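Local coordinates for protein disulphide isomerase (Xylella fastidiosa, PDB 3FK8) that probably acts as a thioredoxin-fold isomerase, rearranging disulphide bonds by thiol-disulphide exchange, at residues A[40-43]-A[44-47]; A[58-61]-A[62-66]; A[78-81]-A[82-86]; A[114-117]-A[118-121]; A[123-126]-A[127-131]. All coordinates share one frame; numbering follows the deposited sequence.

How the interactions relate
All five contacts are local and come in series, each closing a short backbone turn, so none nests inside or crosses another. Interaction 1 forms the start of helix 42-51 with its paired cysteines. Interaction 2 ends helix 54-63 and leads into edge strand 65-70. Interaction 3, on the opposite side of the chain's centre from interactions 2 and 5, closes helix 78-83. Interaction 4 is the turn before the C-terminal helix 121-132, and interaction 5 lies on that helix. Arg-117 joins interaction 4 to Asp-43 of interaction 1 by a salt bridge. Phe-128 of interaction 5 packs against Leu-47 of interaction 1 and against Leu-59 and Ile-60 of interaction 2.

Interaction 1. Residues A[40-43]-A[44-47]; sequences WCTD and CRAL. With FMT (formic acid), chain B.
Cys-41 lays its sulphur beside that of Cys-44, with the two SG atoms 3.5 Å apart: van der Waals neighbours, and too far apart for a disulphide. The pair matches the CxxC pattern of thioredoxin-like proteins, probably the redox centre here. The SG of Cys-41 points anti to its own backbone N (chi1 174°), which places it beside the first turn, facing the N of Cys-44, from which it accepts a hydrogen bond at 3.4 Å (N-H...S angle 155°). Cys-41 is thus the N-cap of the helix through its sulphur, while its carbonyl O takes the N-H of Arg-45 at 3.0 Å. A formic acid molecule, probably from the crystallisation liquor, lies beside this start of the helix. Its O1 accepts from the Thr-42 N at 3.1 Å in a nearly straight bond (165°), and its carbon lies near the plane of the Trp-40 ring, at the ring edge. The guanidinium of Arg-45 reaches back along the helix start, with one face towards the CA of Thr-42, and its NH1 is bound by the carbonyl of Asn-39. Trp-40 is tied by NE1 to the carbonyl of Gly-72. The Cys-44 side chain touches Pro-93, just before strand 94-98, while Leu-47, one turn on, packs against Ile-124 and Phe-128 of helix 121-132.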
loop_
_atom_site.group_PDB
_atom_site.type_symbol
_atom_site.label_atom_id
_atom_site.label_comp_id
_atom_site.label_asym_id
_atom_site.label_seq_id
_atom_site.Cartn_x
_atom_site.Cartn_y
_atom_site.Cartn_z
ATOM N N TRP A 40 9.900 10.902 0.004
ATOM C CA TRP A 40 11.192 11.097 0.675
ATOM C C TRP A 40 11.727 9.821 1.266
ATOM O O TRP A 40 12.903 9.776 1.614
ATOM C CB TRP A 40 11.099 12.185 1.766
ATOM C CG TRP A 40 10.157 11.851 2.845
ATOM C CD1 TRP A 40 8.834 12.286 2.956
ATOM C CD2 TRP A 40 10.396 11.010 3.999
ATOM N NE1 TRP A 40 8.274 11.750 4.095
ATOM C CE2 TRP A 40 9.183 10.950 4.744
ATOM C CE3 TRP A 40 11.504 10.291 4.471
ATOM C CZ2 TRP A 40 9.072 10.224 5.942
ATOM C CZ3 TRP A 40 11.395 9.585 5.647
ATOM C CH2 TRP A 40 10.185 9.545 6.376
ATOM N N CYS A 41 10.877 8.805 1.451
ATOM C CA CYS A 41 11.280 7.630 2.189
ATOM C C CYS A 41 11.885 6.558 1.292
ATOM O O CYS A 41 11.244 6.057 0.358
ATOM C CB CYS A 41 10.073 7.093 2.882
ATOM S SG CYS A 41 10.453 5.481 3.724
ATOM N N THR A 42 13.157 6.272 1.542
ATOM C CA THR A 42 13.877 5.364 0.669
ATOM C C THR A 42 13.274 3.956 0.735
ATOM O O THR A 42 13.297 3.245 -0.259
ATOM C CB THR A 42 15.416 5.413 0.924
ATOM O OG1 THR A 42 15.728 4.973 2.263
ATOM C CG2 THR A 42 15.875 6.828 0.735
ATOM N N ASP A 43 12.731 3.529 1.898
ATOM C CA ASP A 43 12.057 2.244 1.941
ATOM C C ASP A 43 10.792 2.208 1.123
ATOM O O ASP A 43 10.476 1.220 0.450
ATOM C CB ASP A 43 11.793 1.871 3.391
ATOM C CG ASP A 43 13.085 1.758 4.155
ATOM O OD1 ASP A 43 13.809 0.730 3.973
ATOM O OD2 ASP A 43 13.432 2.692 4.891
ATOM N N CYS A 44 10.062 3.333 1.092
ATOM C CA CYS A 44 8.874 3.412 0.242
ATOM C C CYS A 44 9.232 3.364 -1.239
ATOM O O CYS A 44 8.537 2.705 -2.031
ATOM C CB CYS A 44 8.144 4.709 0.489
ATOM S SG CYS A 44 7.427 4.870 2.159
ATOM N N ARG A 45 10.315 4.060 -1.615
ATOM C CA ARG A 45 10.742 4.012 -2.996
ATOM C C ARG A 45 11.186 2.603 -3.390
ATOM O O ARG A 45 10.898 2.127 -4.477
ATOM C CB ARG A 45 11.867 5.010 -3.256
ATOM C CG ARG A 45 11.421 6.489 -3.031
ATOM C CD ARG A 45 12.405 7.544 -3.586
ATOM N NE ARG A 45 13.773 7.334 -3.088
ATOM C CZ ARG A 45 14.304 7.899 -1.998
ATOM N NH1 ARG A 45 13.605 8.726 -1.239
ATOM N NH2 ARG A 45 15.568 7.648 -1.667
ATOM N N ALA A 46 11.895 1.918 -2.487
ATOM C CA ALA A 46 12.325 0.550 -2.766
ATOM C C ALA A 46 11.159 -0.414 -2.908
ATOM O O ALA A 46 11.169 -1.287 -3.784
ATOM C CB ALA A 46 13.300 0.088 -1.714
ATOM N N LEU A 47 10.152 -0.287 -2.034
ATOM C CA LEU A 47 9.001 -1.146 -2.137
ATOM C C LEU A 47 8.320 -0.944 -3.486
ATOM O O LEU A 47 7.966 -1.915 -4.182
ATOM C CB LEU A 47 8.021 -0.854 -0.982
ATOM C CG LEU A 47 6.731 -1.658 -1.023
ATOM C CD1 LEU A 47 6.950 -3.133 -0.936
ATOM C CD2 LEU A 47 5.737 -1.158 0.032
HETATM C C FMT B . 14.223 7.480 4.694
HETATM O O1 FMT B . 14.706 7.984 3.664
HETATM O O2 FMT B . 13.654 6.378 4.778
#

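Interaction 2. Residues A[58-61]-A[62-66]; sequences ALIA and KHFEV
The C-terminal end of helix 54-63, where the chain leaves the helix for edge strand 65-70 of the thioredoxin-like sheet, is fastened by a side chain that returns to its own backbone: His-63 bonds the carbonyl of Leu-59. Its ND1 lies 3.0 Å from Leu-59 O, in the plane of that carbonyl and on a lone pair, and the oxygen in turn lies almost in the imidazole plane. The same oxygen accepts from the His-63 N at 3.3 Å, this time from a donor tilted out of the carbonyl plane, so two N-H groups of one residue grip a single acceptor. The His-63 CG stands anti to its carbonyl carbon (chi1 -70°), which swings the ring back towards the preceding turn, where Leu-59 CD1 approaches ND1 to 3.8 Å. One residue on, the Phe-64 N closes the last turn on Ile-60 O at 2.9 Å, and the apolar partners follow. Ile-60 CD1 lies 4.0 Å from Phe-64 CD2, while its other branch, CG2, presses on Val-66 CG2 at 3.4 Å, tighter than usual, with the two side chains at about a right angle. Phe-64 also packs on Ile-131 of helix 121-132. Since ND1 donates, it must carry a hydrogen; its bond restrains the imidazole's rotation, while the backbone N-H ties the turn to the same oxygen.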
loop_
_atom_site.group_PDB
_atom_site.type_symbol
_atom_site.label_atom_id
_atom_site.label_comp_id
_atom_site.label_asym_id
_atom_site.label_seq_id
_atom_site.Cartn_x
_atom_site.Cartn_y
_atom_site.Cartn_z
ATOM N N ALA A 58 2.502 -8.903 -11.617
ATOM C CA ALA A 58 1.508 -9.881 -11.977
ATOM C C ALA A 58 0.796 -10.364 -10.745
ATOM O O ALA A 58 -0.428 -10.490 -10.760
ATOM C CB ALA A 58 2.165 -11.089 -12.708
ATOM N N LEU A 59 1.541 -10.634 -9.663
ATOM C CA LEU A 59 0.895 -11.061 -8.398
ATOM C C LEU A 59 -0.095 -10.014 -7.893
ATOM O O LEU A 59 -1.268 -10.342 -7.567
ATOM C CB LEU A 59 1.961 -11.247 -7.362
ATOM C CG LEU A 59 1.420 -11.626 -5.983
ATOM C CD1 LEU A 59 0.906 -13.056 -5.917
ATOM C CD2 LEU A 59 2.465 -11.409 -4.853
ATOM N N ILE A 60 0.345 -8.748 -7.871
ATOM C CA ILE A 60 -0.485 -7.683 -7.277
ATOM C C ILE A 60 -1.708 -7.416 -8.172
ATOM O O ILE A 60 -2.865 -7.300 -7.688
ATOM C CB ILE A 60 0.342 -6.381 -7.095
ATOM C CG1 ILE A 60 1.507 -6.581 -6.079
ATOM C CG2 ILE A 60 -0.530 -5.228 -6.620
ATOM C CD1 ILE A 60 1.094 -7.081 -4.688
ATOM N N ALA A 61 -1.480 -7.344 -9.487
ATOM C CA ALA A 61 -2.583 -7.026 -10.402
ATOM C C ALA A 61 -3.656 -8.118 -10.379
ATOM O O ALA A 61 -4.872 -7.830 -10.461
ATOM C CB ALA A 61 -2.072 -6.746 -11.826
ATOM N N LYS A 62 -3.234 -9.377 -10.278
ATOM C CA LYS A 62 -4.212 -10.458 -10.264
ATOM C C LYS A 62 -5.105 -10.451 -9.009
ATOM O O LYS A 62 -6.311 -10.789 -9.055
ATOM C CB LYS A 62 -3.489 -11.781 -10.381
ATOM C CG LYS A 62 -4.388 -13.009 -10.114
ATOM C CD LYS A 62 -3.732 -14.268 -10.640
ATOM C CE LYS A 62 -4.750 -15.405 -10.672
ATOM N NZ LYS A 62 -5.289 -15.670 -9.309
ATOM N N HIS A 63 -4.500 -10.063 -7.877
ATOM C CA HIS A 63 -5.163 -10.252 -6.594
ATOM C C HIS A 63 -5.739 -9.043 -5.921
ATOM O O HIS A 63 -6.619 -9.220 -5.068
ATOM C CB HIS A 63 -4.211 -10.929 -5.633
ATOM C CG HIS A 63 -3.949 -12.333 -6.003
ATOM N ND1 HIS A 63 -2.811 -12.705 -6.669
ATOM C CD2 HIS A 63 -4.703 -13.450 -5.874
ATOM C CE1 HIS A 63 -2.859 -14.004 -6.918
ATOM N NE2 HIS A 63 -3.984 -14.477 -6.429
ATOM N N PHE A 64 -5.312 -7.834 -6.274
ATOM C CA PHE A 64 -5.693 -6.629 -5.526
ATOM C C PHE A 64 -6.086 -5.493 -6.406
ATOM O O PHE A 64 -5.617 -5.371 -7.553
ATOM C CB PHE A 64 -4.482 -6.106 -4.718
ATOM C CG PHE A 64 -3.954 -7.076 -3.700
ATOM C CD1 PHE A 64 -4.593 -7.191 -2.461
ATOM C CD2 PHE A 64 -2.777 -7.828 -3.962
ATOM C CE1 PHE A 64 -4.114 -8.087 -1.527
ATOM C CE2 PHE A 64 -2.298 -8.724 -3.022
ATOM C CZ PHE A 64 -2.964 -8.838 -1.785
ATOM N N GLU A 65 -6.945 -4.640 -5.877
ATOM C CA GLU A 65 -7.023 -3.248 -6.347
ATOM C C GLU A 65 -6.024 -2.505 -5.487
ATOM O O GLU A 65 -5.755 -2.947 -4.357
ATOM C CB GLU A 65 -8.434 -2.704 -6.140
ATOM C CG GLU A 65 -9.509 -3.429 -6.994
ATOM C CD GLU A 65 -9.291 -3.300 -8.484
ATOM O OE1 GLU A 65 -8.852 -2.224 -8.962
ATOM O OE2 GLU A 65 -9.535 -4.305 -9.203
ATOM N N VAL A 66 -5.370 -1.485 -6.002
ATOM C CA VAL A 66 -4.271 -0.847 -5.227
ATOM C C VAL A 66 -4.410 0.672 -5.241
ATOM O O VAL A 66 -4.752 1.278 -6.270
ATOM C CB VAL A 66 -2.919 -1.131 -5.861
ATOM C CG1 VAL A 66 -1.774 -0.503 -5.062
ATOM C CG2 VAL A 66 -2.677 -2.596 -6.019
#

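Interaction 3. Residues A[78-81]-A[82-86]; sequences LELS and QAYGD
Tyr-84 turns the edge of its ring, not a face, to the helix behind it: Leu-80 O lies in the ring plane 3.4 Å from CD2. Leu-80 CD1 meets the same side of the phenol, 3.6 Å from CE2 in the conformer described. The ring also touches Leu-22 of helix 14-28, Leu-34 of strand 32-37, and Val-96 and Val-98 of strand 94-98. Gln-82, a second flat group, runs extended along the turn, its CG 3.3 Å from Leu-78 O and its amide OE1 near Glu-79 CA. The backbone gathers on one oxygen. Ser-81 O accepts from Tyr-84 N at 3.1 Å and from Asp-86 N at 2.9 Å, and these two donors come from opposite faces of the carbonyl plane. One water bridges the ends, bonded to Ser-81 OG and donating to Asp-86 OD1, 2.7 Å from each. Gly-85 has a positive phi (96°), where a side chain would be jammed against the preceding carbonyl. Together with a weak bond from Gly-85 N to Gln-82 O, the Asp-86 to Ser-81 bond closes the Schellman motif that ends helix 78-83.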
loop_
_atom_site.group_PDB
_atom_site.type_symbol
_atom_site.label_atom_id
_atom_site.label_comp_id
_atom_site.label_asym_id
_atom_site.label_seq_id
_atom_site.Cartn_x
_atom_site.Cartn_y
_atom_site.Cartn_z
ATOM N N LEU A 78 -3.431 12.065 7.370
ATOM C CA LEU A 78 -3.307 11.316 8.614
ATOM C C LEU A 78 -4.631 10.734 9.062
ATOM O O LEU A 78 -4.669 9.676 9.689
ATOM C CB LEU A 78 -2.746 12.236 9.705
ATOM C CG LEU A 78 -1.344 12.788 9.441
ATOM C CD1 LEU A 78 -0.943 13.597 10.659
ATOM C CD2 LEU A 78 -0.359 11.666 9.167
ATOM N N GLU A 79 -5.728 11.406 8.773
ATOM C CA GLU A 79 -7.015 10.882 9.172
ATOM C C GLU A 79 -7.393 9.638 8.380
ATOM O O GLU A 79 -8.157 8.824 8.849
ATOM C CB GLU A 79 -8.082 11.947 9.103
ATOM C CG GLU A 79 -8.608 12.234 7.743
ATOM C CD GLU A 79 -7.692 12.957 6.791
ATOM O OE1 GLU A 79 -6.567 13.415 7.163
ATOM O OE2 GLU A 79 -8.142 13.098 5.625
ATOM N N LEU A 80 -6.866 9.496 7.175
ATOM C CA LEU A 80 -7.122 8.304 6.413
ATOM C C LEU A 80 -6.326 7.119 6.983
ATOM O O LEU A 80 -6.848 6.002 7.075
ATOM C CB LEU A 80 -6.892 8.647 4.936
ATOM C CG LEU A 80 -7.005 7.614 3.859
ATOM C CD1 LEU A 80 -8.406 7.052 3.850
ATOM C CD2 LEU A 80 -6.692 8.267 2.509
ATOM N N SER A 81 -5.096 7.368 7.448
ATOM C CA SER A 81 -4.400 6.357 8.224
ATOM C C SER A 81 -5.213 5.977 9.485
ATOM O O SER A 81 -5.393 4.812 9.801
ATOM C CB SER A 81 -2.969 6.835 8.574
ATOM O OG SER A 81 -2.342 5.866 9.411
ATOM N N GLN A 82 -5.657 6.984 10.225
ATOM C CA GLN A 82 -6.398 6.691 11.462
ATOM C C GLN A 82 -7.650 5.868 11.190
ATOM O O GLN A 82 -8.009 5.008 11.986
ATOM C CB GLN A 82 -6.765 7.980 12.168
ATOM C CG GLN A 82 -5.566 8.702 12.764
ATOM C CD GLN A 82 -5.988 9.993 13.434
ATOM O OE1 GLN A 82 -6.652 10.828 12.837
ATOM N NE2 GLN A 82 -5.585 10.159 14.689
ATOM N N ALA A 83 -8.318 6.108 10.053
ATOM C CA ALA A 83 -9.583 5.443 9.744
ATOM C C ALA A 83 -9.407 3.949 9.528
ATOM O O ALA A 83 -10.321 3.178 9.725
ATOM C CB ALA A 83 -10.233 6.073 8.509
ATOM N N TYR A 84 -8.194 3.584 9.077
ATOM C CA TYR A 84 -7.898 2.232 8.621
ATOM C C TYR A 84 -6.923 1.552 9.555
ATOM O O TYR A 84 -6.239 0.597 9.168
ATOM C CB TYR A 84 -7.437 2.230 7.138
ATOM C CG TYR A 84 -8.552 2.423 6.200
ATOM C CD1 TYR A 84 -9.409 1.375 5.884
ATOM C CD2 TYR A 84 -8.828 3.672 5.637
ATOM C CE1 TYR A 84 -10.507 1.575 5.059
ATOM C CE2 TYR A 84 -9.933 3.869 4.771
ATOM C CZ TYR A 84 -10.747 2.806 4.455
ATOM O OH TYR A 84 -11.871 3.041 3.689
ATOM N N GLY A 85 -6.896 2.000 10.808
ATOM C CA GLY A 85 -6.194 1.268 11.844
ATOM C C GLY A 85 -4.778 1.706 12.159
ATOM O O GLY A 85 -4.006 0.906 12.718
ATOM N N ASP A 86 -4.450 2.967 11.861
ATOM C CA ASP A 86 -3.131 3.556 12.151
ATOM C C ASP A 86 -1.955 2.790 11.598
ATOM O O ASP A 86 -0.990 2.616 12.331
ATOM C CB ASP A 86 -2.953 3.763 13.651
ATOM C CG ASP A 86 -3.948 4.726 14.222
ATOM O OD1 ASP A 86 -3.975 5.895 13.775
ATOM O OD2 ASP A 86 -4.675 4.322 15.158
HETATM O O HOH W 1 -2.160 6.832 11.962
#

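Interaction 4. Residues A[114-117]-A[118-121]; sequences ANAR and KMSD
Arg-117 and Lys-118 run side by side and point the same way, the lysine chain lying over one face of the guanidinium. Lys-118 CE comes closest, 3.6 Å from Arg-117 NH2, and CG stands above the centre of the flat group. A bend in the lysine chain at chi2 (-52°) carries its methylenes across that face. In its own plane the guanidinium is held by Asn-115: NH1 donates to OD1 of that residue at 2.9 Å, nearly straight (164°), and also makes a salt bridge to Asp-43 of helix 42-51. The charged ends, Arg-117 NH2 and Lys-118 NZ, lie 4.6 Å apart. A water accepts from both, at 2.9 Å from Arg-117 NH2 and more weakly from NZ, which would be expected to ease their repulsion. Beneath the side chains the backbone makes a short 3-10 turn in the loop between strand 104-107 and helix 121-132. The Lys-118 N bonds Asn-115 O at 2.9 Å, and the Met-119 N bonds Ala-116 O at 3.0 Å. A second water donates to both Ala-116 O and Met-119 O. Met-119 is a selenomethionine whose SE lies 3.9 Å from Ala-116 CA, and Ser-120 beyond it caps the Gly-123 N.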
loop_
_atom_site.group_PDB
_atom_site.type_symbol
_atom_site.label_atom_id
_atom_site.label_comp_id
_atom_site.label_asym_id
_atom_site.label_seq_id
_atom_site.Cartn_x
_atom_site.Cartn_y
_atom_site.Cartn_z
ATOM N N ALA A 114 8.916 -1.682 7.034
ATOM C CA ALA A 114 9.614 -0.418 7.274
ATOM C C ALA A 114 11.102 -0.460 6.868
ATOM O O ALA A 114 11.741 0.584 6.794
ATOM C CB ALA A 114 9.412 0.027 8.699
ATOM N N ASN A 115 11.637 -1.663 6.632
ATOM C CA ASN A 115 12.992 -1.808 6.086
ATOM C C ASN A 115 12.971 -2.377 4.686
ATOM O O ASN A 115 13.889 -3.112 4.306
ATOM C CB ASN A 115 13.881 -2.582 7.062
ATOM C CG ASN A 115 14.289 -1.683 8.214
ATOM O OD1 ASN A 115 15.188 -0.847 8.070
ATOM N ND2 ASN A 115 13.585 -1.805 9.349
ATOM N N ALA A 116 11.950 -2.017 3.892
ATOM C CA ALA A 116 11.822 -2.595 2.538
ATOM C C ALA A 116 13.057 -2.348 1.660
ATOM O O ALA A 116 13.315 -3.149 0.769
ATOM C CB ALA A 116 10.568 -2.063 1.855
ATOM N N ARG A 117 13.839 -1.292 1.888
ATOM C CA ARG A 117 15.060 -1.109 1.070
ATOM C C ARG A 117 16.071 -2.247 1.219
ATOM O O ARG A 117 16.933 -2.388 0.365
ATOM C CB ARG A 117 15.716 0.266 1.329
ATOM C CG ARG A 117 16.599 0.235 2.541
ATOM C CD ARG A 117 16.698 1.677 3.146
ATOM N NE ARG A 117 17.577 1.618 4.312
ATOM C CZ ARG A 117 17.241 1.104 5.511
ATOM N NH1 ARG A 117 15.984 0.657 5.764
ATOM N NH2 ARG A 117 18.209 1.046 6.460
ATOM N N LYS A 118 15.984 -3.015 2.309
ATOM C CA LYS A 118 16.885 -4.113 2.600
ATOM C C LYS A 118 16.279 -5.436 2.158
ATOM O O LYS A 118 16.979 -6.448 2.200
ATOM C CB LYS A 118 17.148 -4.189 4.109
ATOM C CG LYS A 118 17.891 -3.008 4.739
ATOM C CD LYS A 118 19.187 -2.659 4.011
ATOM C CE LYS A 118 19.978 -1.487 4.608
ATOM N NZ LYS A 118 21.342 -1.274 3.935
HETATM N N MSE A 119 14.992 -5.463 1.807
HETATM C CA MSE A 119 14.325 -6.702 1.441
HETATM C C MSE A 119 14.664 -7.090 0.021
HETATM O O MSE A 119 14.913 -6.236 -0.837
HETATM C CB MSE A 119 12.829 -6.535 1.660
HETATM C CG MSE A 119 12.473 -6.405 3.120
HETATM SE SE MSE A 119 10.520 -6.193 3.387
HETATM C CE MSE A 119 9.998 -7.980 2.819
ATOM N N SER A 120 14.702 -8.381 -0.227
ATOM C CA SER A 120 14.894 -8.856 -1.596
ATOM C C SER A 120 13.574 -8.829 -2.341
ATOM O O SER A 120 12.482 -8.761 -1.735
ATOM C CB SER A 120 15.425 -10.287 -1.571
ATOM O OG SER A 120 14.454 -11.159 -1.055
ATOM N N ASP A 121 13.626 -8.925 -3.682
ATOM C CA ASP A 121 12.399 -9.049 -4.459
ATOM C C ASP A 121 11.601 -10.291 -4.030
ATOM O O ASP A 121 10.375 -10.258 -4.025
ATOM C CB ASP A 121 12.688 -9.129 -5.959
ATOM C CG ASP A 121 13.090 -7.799 -6.552
ATOM O OD1 ASP A 121 12.748 -6.741 -5.995
ATOM O OD2 ASP A 121 13.673 -7.794 -7.651
HETATM O O HOH W 2 14.221 -3.590 -1.821
HETATM O O HOH W 3 20.843 1.595 5.415
#

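Interaction 5. Residues A[123-126]-A[127-131]; sequences GIYD and FFAKI
Phe-128 packs tightly against the turn before it, its CD2 3.3 Å from Ile-124 O, which lies at the ring edge near the ring plane. The Ile-124 branch CG2 runs alongside and touches the CE2 of the same ring at 4.1 Å. Phe-127 brings its CD2 over the centre of the Phe-128 ring, 3.6 Å from the plane, and Phe-128 CG lies in turn at the edge of the Phe-127 ring. Tyr-125 carries its ring forward along the helix, CG standing opposite the backbone N (chi1 178°), to meet Ala-129 CB, 3.8 Å from CE2. By contrast, the outer side formed by Asp-126 and Lys-130 is loose and exposed. Their carboxylate and ammonium ends are of opposite charge, yet in the conformer described, one of two modelled for Lys-130, Asp-126 OD2 and Lys-130 NZ are 6.8 Å apart and form no salt bridge. The aspartate's OD1 is instead bonded by the amide of Gln-122. Apolar and aromatic residues towards the core, with charged ones outward, make an amphipathic pattern: Ile-124 packs on helix 42-51, and Phe-128 on both 42-51 and 54-63, as expected of the C-terminal helix of a thioredoxin fold.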
loop_
_atom_site.group_PDB
_atom_site.type_symbol
_atom_site.label_atom_id
_atom_site.label_comp_id
_atom_site.label_asym_id
_atom_site.label_seq_id
_atom_site.Cartn_x
_atom_site.Cartn_y
_atom_site.Cartn_z
ATOM N N GLY A 123 11.604 -11.646 -0.961
ATOM C CA GLY A 123 10.998 -11.343 0.349
ATOM C C GLY A 123 9.734 -10.511 0.168
ATOM O O GLY A 123 8.744 -10.761 0.843
ATOM N N ILE A 124 9.765 -9.547 -0.759
ATOM C CA ILE A 124 8.603 -8.725 -1.011
ATOM C C ILE A 124 7.487 -9.564 -1.656
ATOM O O ILE A 124 6.315 -9.518 -1.234
ATOM C CB ILE A 124 9.008 -7.454 -1.820
ATOM C CG1 ILE A 124 9.814 -6.572 -0.876
ATOM C CG2 ILE A 124 7.781 -6.717 -2.395
ATOM C CD1 ILE A 124 10.561 -5.452 -1.579
ATOM N N TYR A 125 7.856 -10.376 -2.658
ATOM C CA TYR A 125 6.908 -11.289 -3.247
ATOM C C TYR A 125 6.255 -12.165 -2.175
ATOM O O TYR A 125 5.023 -12.275 -2.129
ATOM C CB TYR A 125 7.600 -12.154 -4.314
ATOM C CG TYR A 125 6.636 -13.157 -4.920
ATOM C CD1 TYR A 125 5.851 -12.814 -6.019
ATOM C CD2 TYR A 125 6.459 -14.430 -4.349
ATOM C CE1 TYR A 125 4.933 -13.740 -6.579
ATOM C CE2 TYR A 125 5.563 -15.340 -4.874
ATOM C CZ TYR A 125 4.790 -14.990 -5.986
ATOM O OH TYR A 125 3.900 -15.892 -6.538
ATOM N N ASP A 126 7.067 -12.752 -1.295
ATOM C CA ASP A 126 6.532 -13.708 -0.320
ATOM C C ASP A 126 5.548 -12.991 0.619
ATOM O O ASP A 126 4.530 -13.573 1.053
ATOM C CB ASP A 126 7.642 -14.356 0.493
ATOM C CG ASP A 126 8.439 -15.379 -0.296
ATOM O OD1 ASP A 126 7.996 -15.780 -1.391
ATOM O OD2 ASP A 126 9.521 -15.716 0.200
ATOM N N PHE A 127 5.876 -11.756 0.999
ATOM C CA PHE A 127 5.012 -10.999 1.908
ATOM C C PHE A 127 3.611 -10.858 1.287
ATOM O O PHE A 127 2.580 -11.123 1.933
ATOM C CB PHE A 127 5.626 -9.617 2.170
ATOM C CG PHE A 127 4.757 -8.764 3.058
ATOM C CD1 PHE A 127 4.931 -8.803 4.427
ATOM C CD2 PHE A 127 3.754 -7.967 2.515
ATOM C CE1 PHE A 127 4.094 -8.050 5.268
ATOM C CE2 PHE A 127 2.905 -7.194 3.354
ATOM C CZ PHE A 127 3.092 -7.243 4.690
ATOM N N PHE A 128 3.532 -10.413 0.044
ATOM C CA PHE A 128 2.238 -10.206 -0.587
ATOM C C PHE A 128 1.550 -11.508 -0.990
ATOM O O PHE A 128 0.340 -11.657 -0.869
ATOM C CB PHE A 128 2.375 -9.205 -1.761
ATOM C CG PHE A 128 2.654 -7.805 -1.290
ATOM C CD1 PHE A 128 1.577 -7.014 -0.809
ATOM C CD2 PHE A 128 3.933 -7.304 -1.179
ATOM C CE1 PHE A 128 1.804 -5.741 -0.314
ATOM C CE2 PHE A 128 4.161 -6.054 -0.648
ATOM C CZ PHE A 128 3.100 -5.268 -0.209
ATOM N N ALA A 129 2.351 -12.503 -1.363
ATOM C CA ALA A 129 1.813 -13.827 -1.708
ATOM C C ALA A 129 1.116 -14.458 -0.504
ATOM O O ALA A 129 0.055 -15.092 -0.674
ATOM C CB ALA A 129 2.917 -14.746 -2.236
ATOM N N LYS A 130 1.676 -14.324 0.706
ATOM C CA LYS A 130 1.049 -14.863 1.911
ATOM C C LYS A 130 -0.363 -14.328 2.078
ATOM O O LYS A 130 -1.262 -15.064 2.498
ATOM C CB LYS A 130 1.887 -14.563 3.148
ATOM C CG LYS A 130 1.458 -15.328 4.391
ATOM C CD LYS A 130 2.632 -16.069 4.970
ATOM C CE LYS A 130 3.689 -15.091 5.453
ATOM N NZ LYS A 130 4.290 -14.269 4.361
ATOM N N ILE A 131 -0.567 -13.030 1.789
ATOM C CA ILE A 131 -1.885 -12.437 1.902
ATOM C C ILE A 131 -2.851 -13.091 0.895
ATOM O O ILE A 131 -4.035 -13.279 1.201
ATOM C CB ILE A 131 -1.796 -10.934 1.677
ATOM C CG1 ILE A 131 -1.002 -10.259 2.797
ATOM C CG2 ILE A 131 -3.198 -10.324 1.522
ATOM C CD1 ILE A 131 -0.471 -8.845 2.422
#